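Transcriptional regulator (Aquifex aeolicus, PDB 2EH3) probably binds DNA as a transcription factor of the TetR/AcrR family, with a helix-turn-helix domain joined to an all-helical C-terminal domain that carries magnesium ions. Local coordinates at residues T3-L8 with A38-F43; K60-F65 with M79-L84; K71-L77 with F119-L123. All coordinates share one frame; numbering follows the deposited sequence.

Interaction 1 of 3, residues T3-L8 with A38-F43; sequences TKERIL and AFYFHF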
loop_
_atom_site.group_PDB
_atom_site.type_symbol
_atom_site.label_atom_id
_atom_site.label_comp_id
_atom_site.label_asym_id
_atom_site.label_seq_id
_atom_site.Cartn_x
_atom_site.Cartn_y
_atom_site.Cartn_z
ATOM N N THR A 3 1.571 21.373 -26.354
ATOM C CA THR A 3 1.339 22.078 -25.108
ATOM C C THR A 3 0.710 21.190 -24.052
ATOM O O THR A 3 1.092 21.268 -22.882
ATOM C CB THR A 3 0.456 23.308 -25.357
ATOM O OG1 THR A 3 1.122 24.173 -26.287
ATOM C CG2 THR A 3 0.208 24.044 -24.091
ATOM N N LYS A 4 -0.245 20.345 -24.444
ATOM C CA LYS A 4 -0.887 19.468 -23.459
ATOM C C LYS A 4 0.164 18.538 -22.850
ATOM O O LYS A 4 0.175 18.305 -21.625
ATOM C CB LYS A 4 -2.006 18.653 -24.111
ATOM C CG LYS A 4 -2.832 17.875 -23.116
ATOM C CD LYS A 4 -3.968 17.089 -23.790
ATOM C CE LYS A 4 -4.868 16.426 -22.752
ATOM N NZ LYS A 4 -6.128 15.967 -23.400
ATOM N N GLU A 5 1.038 18.005 -23.697
ATOM C CA GLU A 5 2.096 17.125 -23.232
ATOM C C GLU A 5 3.025 17.865 -22.286
ATOM O O GLU A 5 3.449 17.324 -21.265
ATOM C CB GLU A 5 2.918 16.590 -24.409
ATOM C CG GLU A 5 2.249 15.483 -25.205
ATOM C CD GLU A 5 0.942 15.905 -25.825
ATOM O OE1 GLU A 5 0.898 16.975 -26.490
ATOM O OE2 GLU A 5 -0.042 15.151 -25.649
ATOM N N ARG A 6 3.349 19.112 -22.604
ATOM C CA ARG A 6 4.247 19.853 -21.726
ATOM C C ARG A 6 3.617 20.092 -20.353
ATOM O O ARG A 6 4.290 19.961 -19.315
ATOM C CB ARG A 6 4.647 21.190 -22.364
ATOM C CG ARG A 6 5.585 21.019 -23.535
ATOM C CD ARG A 6 6.618 22.140 -23.590
ATOM N NE ARG A 6 6.051 23.407 -24.041
ATOM C CZ ARG A 6 5.608 24.379 -23.251
ATOM N NH1 ARG A 6 5.651 24.265 -21.927
ATOM N NH2 ARG A 6 5.126 25.484 -23.802
ATOM N N ILE A 7 2.339 20.440 -20.340
ATOM C CA ILE A 7 1.640 20.660 -19.077
ATOM C C ILE A 7 1.653 19.347 -18.283
ATOM O O ILE A 7 1.913 19.349 -17.087
ATOM C CB ILE A 7 0.192 21.090 -19.330
ATOM C CG1 ILE A 7 0.184 22.480 -19.955
ATOM C CG2 ILE A 7 -0.618 21.084 -18.035
ATOM C CD1 ILE A 7 -1.173 22.905 -20.510
ATOM N N LEU A 8 1.356 18.235 -18.939
ATOM C CA LEU A 8 1.361 16.955 -18.234
ATOM C C LEU A 8 2.721 16.650 -17.615
ATOM O O LEU A 8 2.794 16.150 -16.483
ATOM C CB LEU A 8 0.943 15.832 -19.193
ATOM C CG LEU A 8 -0.561 15.835 -19.456
ATOM C CD1 LEU A 8 -0.880 14.988 -20.694
ATOM C CD2 LEU A 8 -1.283 15.303 -18.233
ATOM N N ALA A 38 -3.924 28.872 -21.681
ATOM C CA ALA A 38 -3.383 27.714 -22.366
ATOM C C ALA A 38 -3.712 26.467 -21.553
ATOM O O ALA A 38 -4.039 25.413 -22.097
ATOM C CB ALA A 38 -1.874 27.866 -22.506
ATOM N N PHE A 39 -3.616 26.601 -20.239
ATOM C CA PHE A 39 -3.908 25.471 -19.385
ATOM C C PHE A 39 -5.380 25.091 -19.464
ATOM O O PHE A 39 -5.711 23.924 -19.673
ATOM C CB PHE A 39 -3.532 25.798 -17.935
ATOM C CG PHE A 39 -3.874 24.704 -16.957
ATOM C CD1 PHE A 39 -2.922 23.743 -16.618
ATOM C CD2 PHE A 39 -5.161 24.609 -16.414
ATOM C CE1 PHE A 39 -3.268 22.698 -15.742
ATOM C CE2 PHE A 39 -5.511 23.578 -15.544
ATOM C CZ PHE A 39 -4.549 22.621 -15.215
ATOM N N TYR A 40 -6.258 26.076 -19.313
ATOM C CA TYR A 40 -7.680 25.791 -19.349
ATOM C C TYR A 40 -8.225 25.367 -20.695
ATOM O O TYR A 40 -9.327 24.793 -20.772
ATOM C CB TYR A 40 -8.431 26.967 -18.743
ATOM C CG TYR A 40 -8.216 26.996 -17.236
ATOM C CD1 TYR A 40 -8.676 25.951 -16.430
ATOM C CD2 TYR A 40 -7.510 28.027 -16.629
ATOM C CE1 TYR A 40 -8.440 25.928 -15.054
ATOM C CE2 TYR A 40 -7.260 28.020 -15.251
ATOM C CZ TYR A 40 -7.729 26.964 -14.472
ATOM O OH TYR A 40 -7.482 26.935 -13.107
ATOM N N PHE A 41 -7.466 25.633 -21.757
ATOM C CA PHE A 41 -7.890 25.189 -23.076
ATOM C C PHE A 41 -7.804 23.653 -23.093
ATOM O O PHE A 41 -8.669 22.985 -23.669
ATOM C CB PHE A 41 -6.982 25.767 -24.172
ATOM C CG PHE A 41 -7.266 25.218 -25.551
ATOM C CD1 PHE A 41 -8.303 25.738 -26.330
ATOM C CD2 PHE A 41 -6.480 24.203 -26.075
ATOM C CE1 PHE A 41 -8.540 25.253 -27.620
ATOM C CE2 PHE A 41 -6.703 23.707 -27.359
ATOM C CZ PHE A 41 -7.738 24.238 -28.136
ATOM N N HIS A 42 -6.788 23.104 -22.428
ATOM C CA HIS A 42 -6.588 21.652 -22.368
ATOM C C HIS A 42 -7.184 20.922 -21.175
ATOM O O HIS A 42 -7.485 19.728 -21.278
ATOM C CB HIS A 42 -5.095 21.318 -22.420
ATOM C CG HIS A 42 -4.433 21.730 -23.693
ATOM N ND1 HIS A 42 -4.664 21.092 -24.891
ATOM C CD2 HIS A 42 -3.572 22.739 -23.959
ATOM C CE1 HIS A 42 -3.971 21.695 -25.843
ATOM N NE2 HIS A 42 -3.302 22.696 -25.304
ATOM N N PHE A 43 -7.341 21.620 -20.049
ATOM C CA PHE A 43 -7.870 21.012 -18.817
ATOM C C PHE A 43 -8.860 21.956 -18.144
ATOM O O PHE A 43 -8.537 23.095 -17.876
ATOM C CB PHE A 43 -6.706 20.722 -17.851
ATOM C CG PHE A 43 -5.670 19.778 -18.417
ATOM C CD1 PHE A 43 -5.925 18.390 -18.479
ATOM C CD2 PHE A 43 -4.449 20.253 -18.914
ATOM C CE1 PHE A 43 -4.977 17.518 -19.027
ATOM C CE2 PHE A 43 -3.496 19.380 -19.467
ATOM C CZ PHE A 43 -3.761 18.004 -19.526
HETATM O O HOH W 1 -7.941 18.177 -23.675
#

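Interaction 2 of 3, residues K60-F65 with M79-L84; sequences KIISLF and MFLEVL. With MG (magnesium ion), chain C.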
loop_
_atom_site.group_PDB
_atom_site.type_symbol
_atom_site.label_atom_id
_atom_site.label_comp_id
_atom_site.label_asym_id
_atom_site.label_seq_id
_atom_site.Cartn_x
_atom_site.Cartn_y
_atom_site.Cartn_z
ATOM N N LYS A 60 -0.908 2.835 -20.794
ATOM C CA LYS A 60 0.340 2.139 -21.114
ATOM C C LYS A 60 0.236 0.722 -20.555
ATOM O O LYS A 60 0.797 -0.220 -21.131
ATOM C CB LYS A 60 1.562 2.849 -20.495
ATOM C CG LYS A 60 1.889 4.153 -21.187
ATOM C CD LYS A 60 2.981 4.940 -20.470
ATOM C CE LYS A 60 3.127 6.312 -21.126
ATOM N NZ LYS A 60 3.905 7.293 -20.314
ATOM N N ILE A 61 -0.473 0.575 -19.433
ATOM C CA ILE A 61 -0.645 -0.735 -18.818
ATOM C C ILE A 61 -1.578 -1.587 -19.669
ATOM O O ILE A 61 -1.316 -2.774 -19.902
ATOM C CB ILE A 61 -1.201 -0.608 -17.382
ATOM C CG1 ILE A 61 -0.178 0.139 -16.514
ATOM C CG2 ILE A 61 -1.466 -1.995 -16.790
ATOM C CD1 ILE A 61 1.177 -0.523 -16.440
ATOM N N ILE A 62 -2.664 -0.985 -20.136
ATOM C CA ILE A 62 -3.585 -1.710 -21.007
ATOM C C ILE A 62 -2.803 -2.176 -22.242
ATOM O O ILE A 62 -2.925 -3.335 -22.652
ATOM C CB ILE A 62 -4.760 -0.812 -21.421
ATOM C CG1 ILE A 62 -5.600 -0.519 -20.178
ATOM C CG2 ILE A 62 -5.613 -1.471 -22.529
ATOM C CD1 ILE A 62 -6.796 0.392 -20.449
ATOM N N SER A 63 -2.012 -1.280 -22.833
ATOM C CA SER A 63 -1.203 -1.637 -24.009
ATOM C C SER A 63 -0.256 -2.788 -23.710
ATOM O O SER A 63 -0.089 -3.696 -24.531
ATOM C CB SER A 63 -0.375 -0.435 -24.480
ATOM O OG SER A 63 -1.229 0.537 -25.033
ATOM N N LEU A 64 0.378 -2.742 -22.540
ATOM C CA LEU A 64 1.296 -3.793 -22.140
ATOM C C LEU A 64 0.599 -5.160 -22.183
ATOM O O LEU A 64 1.143 -6.129 -22.726
ATOM C CB LEU A 64 1.822 -3.513 -20.724
ATOM C CG LEU A 64 2.733 -4.567 -20.087
ATOM C CD1 LEU A 64 3.913 -3.879 -19.414
ATOM C CD2 LEU A 64 1.964 -5.380 -19.079
ATOM N N PHE A 65 -0.595 -5.242 -21.606
ATOM C CA PHE A 65 -1.315 -6.501 -21.602
ATOM C C PHE A 65 -1.691 -6.907 -23.015
ATOM O O PHE A 65 -1.529 -8.064 -23.378
ATOM C CB PHE A 65 -2.595 -6.404 -20.763
ATOM C CG PHE A 65 -2.366 -6.565 -19.298
ATOM C CD1 PHE A 65 -1.975 -7.788 -18.776
ATOM C CD2 PHE A 65 -2.530 -5.484 -18.429
ATOM C CE1 PHE A 65 -1.749 -7.936 -17.413
ATOM C CE2 PHE A 65 -2.307 -5.633 -17.065
ATOM C CZ PHE A 65 -1.915 -6.869 -16.564
HETATM N N MSE A 79 7.992 -7.177 -17.950
HETATM C CA MSE A 79 7.655 -5.971 -18.705
HETATM C C MSE A 79 6.824 -4.999 -17.892
HETATM O O MSE A 79 6.999 -3.780 -17.984
HETATM C CB MSE A 79 6.885 -6.368 -19.958
HETATM C CG MSE A 79 6.548 -5.214 -20.847
HETATM SE SE MSE A 79 8.088 -4.564 -21.841
HETATM C CE MSE A 79 8.803 -6.201 -22.382
ATOM N N PHE A 80 5.919 -5.566 -17.101
ATOM C CA PHE A 80 5.026 -4.801 -16.223
ATOM C C PHE A 80 5.905 -4.026 -15.237
ATOM O O PHE A 80 5.720 -2.834 -15.038
ATOM C CB PHE A 80 4.074 -5.819 -15.519
ATOM C CG PHE A 80 2.859 -5.215 -14.808
ATOM C CD1 PHE A 80 2.611 -3.844 -14.787
ATOM C CD2 PHE A 80 1.981 -6.064 -14.136
ATOM C CE1 PHE A 80 1.504 -3.319 -14.103
ATOM C CE2 PHE A 80 0.863 -5.546 -13.445
ATOM C CZ PHE A 80 0.641 -4.169 -13.438
ATOM N N LEU A 81 6.868 -4.706 -14.617
ATOM C CA LEU A 81 7.768 -4.024 -13.693
ATOM C C LEU A 81 8.593 -2.956 -14.406
ATOM O O LEU A 81 8.799 -1.872 -13.871
ATOM C CB LEU A 81 8.693 -5.045 -13.015
ATOM C CG LEU A 81 9.843 -4.462 -12.173
ATOM C CD1 LEU A 81 9.336 -3.644 -11.001
ATOM C CD2 LEU A 81 10.712 -5.630 -11.672
ATOM N N GLU A 82 9.052 -3.234 -15.624
ATOM C CA GLU A 82 9.840 -2.235 -16.318
ATOM C C GLU A 82 9.028 -0.952 -16.565
ATOM O O GLU A 82 9.540 0.154 -16.362
ATOM C CB GLU A 82 10.353 -2.813 -17.634
ATOM C CG GLU A 82 11.471 -3.823 -17.427
ATOM C CD GLU A 82 11.714 -4.675 -18.645
ATOM O OE1 GLU A 82 10.884 -4.611 -19.578
ATOM O OE2 GLU A 82 12.713 -5.448 -18.687
ATOM N N VAL A 83 7.771 -1.106 -16.989
ATOM C CA VAL A 83 6.918 0.058 -17.232
ATOM C C VAL A 83 6.651 0.791 -15.927
ATOM O O VAL A 83 6.771 2.010 -15.886
ATOM C CB VAL A 83 5.585 -0.348 -17.894
ATOM C CG1 VAL A 83 4.578 0.829 -17.865
ATOM C CG2 VAL A 83 5.872 -0.797 -19.335
ATOM N N LEU A 84 6.303 0.071 -14.860
ATOM C CA LEU A 84 6.064 0.769 -13.598
ATOM C C LEU A 84 7.310 1.549 -13.160
ATOM O O LEU A 84 7.200 2.666 -12.643
ATOM C CB LEU A 84 5.665 -0.206 -12.506
ATOM C CG LEU A 84 4.338 -0.942 -12.713
ATOM C CD1 LEU A 84 4.157 -1.995 -11.623
ATOM C CD2 LEU A 84 3.193 0.059 -12.693
HETATM MG MG MG C . 13.517 -7.105 -20.364
HETATM O O HOH W 2 11.171 -7.131 -20.579
#

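Interaction 3 of 3, residues K71-L77 with F119-L123; sequences KTPEELL and FEKFL. With MG (magnesium ion), chain B.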
loop_
_atom_site.group_PDB
_atom_site.type_symbol
_atom_site.label_atom_id
_atom_site.label_comp_id
_atom_site.label_asym_id
_atom_site.label_seq_id
_atom_site.Cartn_x
_atom_site.Cartn_y
_atom_site.Cartn_z
ATOM N N LYS A 71 3.164 -13.827 -24.259
ATOM C CA LYS A 71 4.387 -14.081 -23.481
ATOM C C LYS A 71 4.118 -14.990 -22.273
ATOM O O LYS A 71 2.978 -15.208 -21.864
ATOM C CB LYS A 71 4.977 -12.764 -22.942
ATOM C CG LYS A 71 5.368 -11.711 -23.973
ATOM C CD LYS A 71 6.227 -12.282 -25.085
ATOM C CE LYS A 71 6.817 -11.164 -25.957
ATOM N NZ LYS A 71 5.805 -10.174 -26.471
ATOM N N THR A 72 5.189 -15.545 -21.713
ATOM C CA THR A 72 5.034 -16.338 -20.500
ATOM C C THR A 72 4.664 -15.367 -19.362
ATOM O O THR A 72 4.912 -14.169 -19.430
ATOM C CB THR A 72 6.353 -17.024 -20.061
ATOM O OG1 THR A 72 7.321 -16.015 -19.726
ATOM C CG2 THR A 72 6.925 -17.884 -21.170
ATOM N N PRO A 73 4.041 -15.866 -18.297
ATOM C CA PRO A 73 3.693 -14.982 -17.190
ATOM C C PRO A 73 4.926 -14.233 -16.644
ATOM O O PRO A 73 4.851 -13.051 -16.348
ATOM C CB PRO A 73 3.121 -15.952 -16.144
ATOM C CG PRO A 73 2.450 -16.940 -16.994
ATOM C CD PRO A 73 3.446 -17.206 -18.113
ATOM N N GLU A 74 6.055 -14.933 -16.537
ATOM C CA GLU A 74 7.283 -14.331 -16.029
ATOM C C GLU A 74 7.739 -13.173 -16.909
ATOM O O GLU A 74 8.162 -12.111 -16.416
ATOM C CB GLU A 74 8.383 -15.396 -15.931
ATOM C CG GLU A 74 7.975 -16.539 -14.982
ATOM C CD GLU A 74 7.483 -17.806 -15.698
ATOM O OE1 GLU A 74 6.546 -17.758 -16.538
ATOM O OE2 GLU A 74 8.050 -18.869 -15.405
ATOM N N GLU A 75 7.689 -13.362 -18.216
ATOM C CA GLU A 75 8.109 -12.284 -19.113
ATOM C C GLU A 75 7.092 -11.130 -19.156
ATOM O O GLU A 75 7.469 -9.954 -19.276
ATOM C CB GLU A 75 8.376 -12.852 -20.499
ATOM C CG GLU A 75 9.694 -13.673 -20.538
ATOM C CD GLU A 75 10.972 -12.856 -20.286
ATOM O OE1 GLU A 75 11.118 -11.791 -20.897
ATOM O OE2 GLU A 75 11.834 -13.309 -19.492
ATOM N N LEU A 76 5.807 -11.447 -19.091
ATOM C CA LEU A 76 4.805 -10.369 -19.067
ATOM C C LEU A 76 5.060 -9.541 -17.787
ATOM O O LEU A 76 5.050 -8.303 -17.809
ATOM C CB LEU A 76 3.384 -10.952 -19.009
ATOM C CG LEU A 76 2.311 -9.878 -18.769
ATOM C CD1 LEU A 76 2.138 -9.040 -20.018
ATOM C CD2 LEU A 76 0.986 -10.567 -18.356
ATOM N N LEU A 77 5.281 -10.220 -16.663
ATOM C CA LEU A 77 5.511 -9.505 -15.416
ATOM C C LEU A 77 6.817 -8.699 -15.421
ATOM O O LEU A 77 6.873 -7.630 -14.833
ATOM C CB LEU A 77 5.426 -10.481 -14.225
ATOM C CG LEU A 77 3.955 -10.972 -14.109
ATOM C CD1 LEU A 77 3.867 -12.336 -13.401
ATOM C CD2 LEU A 77 3.129 -9.918 -13.402
ATOM N N PHE A 119 -4.959 -9.123 -15.695
ATOM C CA PHE A 119 -3.973 -10.104 -15.360
ATOM C C PHE A 119 -4.659 -11.462 -15.170
ATOM O O PHE A 119 -4.157 -12.509 -15.610
ATOM C CB PHE A 119 -3.245 -9.657 -14.091
ATOM C CG PHE A 119 -2.102 -10.531 -13.717
ATOM C CD1 PHE A 119 -1.271 -11.101 -14.682
ATOM C CD2 PHE A 119 -1.839 -10.768 -12.363
ATOM C CE1 PHE A 119 -0.190 -11.898 -14.309
ATOM C CE2 PHE A 119 -0.771 -11.555 -11.981
ATOM C CZ PHE A 119 0.058 -12.122 -12.949
ATOM N N GLU A 120 -5.806 -11.448 -14.505
ATOM C CA GLU A 120 -6.539 -12.699 -14.296
ATOM C C GLU A 120 -6.899 -13.347 -15.603
ATOM O O GLU A 120 -6.714 -14.572 -15.763
ATOM C CB GLU A 120 -7.835 -12.475 -13.514
ATOM C CG GLU A 120 -7.588 -12.443 -12.068
ATOM C CD GLU A 120 -8.818 -12.659 -11.249
ATOM O OE1 GLU A 120 -8.640 -12.549 -10.028
ATOM O OE2 GLU A 120 -9.939 -12.934 -11.784
ATOM N N LYS A 121 -7.421 -12.541 -16.536
ATOM C CA LYS A 121 -7.826 -13.048 -17.852
ATOM C C LYS A 121 -6.640 -13.710 -18.535
ATOM O O LYS A 121 -6.765 -14.766 -19.137
ATOM C CB LYS A 121 -8.365 -11.915 -18.730
ATOM C CG LYS A 121 -9.729 -11.391 -18.256
ATOM C CD LYS A 121 -10.365 -10.399 -19.231
ATOM C CE LYS A 121 -11.453 -9.551 -18.540
ATOM N NZ LYS A 121 -12.425 -10.357 -17.735
ATOM N N PHE A 122 -5.492 -13.053 -18.478
ATOM C CA PHE A 122 -4.270 -13.618 -19.063
ATOM C C PHE A 122 -3.909 -14.962 -18.403
ATOM O O PHE A 122 -3.552 -15.957 -19.076
ATOM C CB PHE A 122 -3.141 -12.581 -18.900
ATOM C CG PHE A 122 -1.762 -13.131 -19.117
ATOM C CD1 PHE A 122 -1.220 -13.212 -20.408
ATOM C CD2 PHE A 122 -0.999 -13.575 -18.037
ATOM C CE1 PHE A 122 0.057 -13.727 -20.594
ATOM C CE2 PHE A 122 0.291 -14.097 -18.215
ATOM C CZ PHE A 122 0.813 -14.168 -19.504
ATOM N N LEU A 123 -4.014 -15.034 -17.082
ATOM C CA LEU A 123 -3.673 -16.268 -16.393
ATOM C C LEU A 123 -4.684 -17.388 -16.561
ATOM O O LEU A 123 -4.333 -18.542 -16.352
ATOM C CB LEU A 123 -3.472 -15.999 -14.908
ATOM C CG LEU A 123 -2.228 -15.173 -14.571
ATOM C CD1 LEU A 123 -2.318 -14.768 -13.122
ATOM C CD2 LEU A 123 -0.951 -15.975 -14.844
HETATM MG MG MG B . 13.351 -11.458 -20.054
HETATM O O HOH W 3 13.888 -13.073 -21.733
HETATM O O HOH W 4 14.606 -12.707 -18.505
#

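Interaction 1 of 3, residues T3-L8 with A38-F43
I7 and F43 bury the most surface here, 75 Å² each, and they meet through the CG2 branch of I7, which lies 3.6 Å from F43 CE2 as the two side chains run past each other in opposite senses. The same methyl reaches F39 CD1 at 3.8 Å, so one branch serves two rings. Its position follows from chi1 of -68°, which sets CG2 anti to the backbone N and CG1 beside it; from there CD1 lies near the backbone of A38 and F39. H42 adds 68 Å². Its imidazole is sandwiched: K4 CB sits 3.9 Å from the ring centroid, 21° off the normal, a CH-pi contact, while F41 CD2 of the same helix covers the opposite face. K4 then runs on extended, crossing F43 at about a right angle with K4 CG 3.7 Å from F43 CZ, and its NZ gives a 2.9 Å hydrogen bond to a water that in turn donates to H42 O. Were H42 an alanine, K4 CB and T3 CB would probably face a gap, and F41 would lose the ring it covers. The segment axes cross at -101°, 10.0 Å apart, setting helix 3-18 across helix 36-42, the end of the predicted helix-turn-helix motif; V25 and V29 of helix 25-32 and L49 of helix 46-67 pack on F39, while I53 and R56 of helix 46-67 touch L8.

Interaction 2 of 3, residues K60-F65 with M79-L84
Two nearly antiparallel helices of the TetR-type fold, the long helix 46-67 and helix 73-86 of the C-terminal domain, pack here with segment axes 10.5 Å apart and 160° between their directions. L64 is the central side chain, burying 82 Å². With CG anti to the backbone N (chi1 176°), it extends toward the facing helix, and its CD1 settles between M79, a selenomethionine, and V83: it lies 3.7 Å from V83 CG2 and only 3.3 Å from M79 CG, tighter than usual van der Waals contact. That methyl also lies against the backbone, 3.5 Å from F80 N. One turn earlier, I61 CD1 reaches F80 CE1 at 3.7 Å and V83 CG1 at 3.9 Å, so V83 divides its two methyls between I61 and L64. The F80 ring is approached from another direction by F65, whose edge is turned to the F80 face in a T-shaped pair, centroids 5.8 Å apart and planes at 64°. L139 and L142 of helix 131-152 also touch F80. Polar chemistry is kept to the margins: K60 NZ forms a salt bridge with E87, and E82 OE2 binds a magnesium ion at 2.5 Å that E78 also holds, while K161 donates a hydrogen bond to the same oxygen. With no hydrogen bond between the segments, cohesion rests on shape and dispersion among aliphatic and aromatic groups, and the metal and ammonium groups near E82 would be expected to offset its carboxylate charge.

Interaction 3 of 3, residues K71-L77 with F119-L123
The CH-pi contact of L76 with F122 is the focus of the apolar packing: L76 CD2 stands 3.5 Å from the F122 ring centroid and 10° off the normal, placing the methyl almost squarely over the middle of one face. The two side chains come from opposite directions; chi1 of 165° puts the F122 ring anti to its backbone N and carries it across to the facing helix, where it buries 82 Å². The rim of that ring meets the start of helix 73-86, with P73 CA 3.7 Å from F122 CE2 and K71 O 3.4 Å from F122 CZ, both near the ring plane. P73 CG also lies 4.1 Å from L123 CD2. Farther along, both methyls of L77 close on F119 CZ, and the F119 face is covered by L123 CD1 of its own helix. Helix 131-152 adds I138 to L77 and F119, and F65 of helix 46-67 touches L76 and F119. No hydrogen bond joins the two segments; within 71-77, T72 is the N-cap of helix 73-86, its OG1 accepting from E75 N at 3.1 Å with an N-H...O angle of 160°. Metal binding makes the third kind. E75 grips a magnesium ion with both carboxylate oxygens, OE1 at 2.4 Å and OE2 at 2.5 Å; two waters and E78 also bind this ion. Chemically, the contact divides the helix start by side: L76, L77 and P73 supply hydrocarbon to the aromatic rings, whereas E75, which makes no contact with segment 119-123, takes the cation. The electron-poor ring edge next to K71 O is likely to add a weak electrostatic attraction to the dispersion holding F122.

Along the chain, interaction 1 closes before interaction 2 opens, whereas the segments of interactions 2 and 3 alternate. Interaction 1 lies in the N-terminal, probably DNA-binding, part, its centre about 25 Å from that of interaction 2 and about 35 Å from that of interaction 3, on the opposite side of the chain's centre from the latter. Interactions 2 and 3, with centres about 11 Å apart, share helix 73-86 and touch directly, L64 CD2 lying 3.8 Å from L76 CD1. Helix 46-67 packs beside interaction 1 at one end and enters interaction 2 at the other, a continuous physical connection between the predicted helix-turn-helix and the magnesium-bearing C-terminal domain.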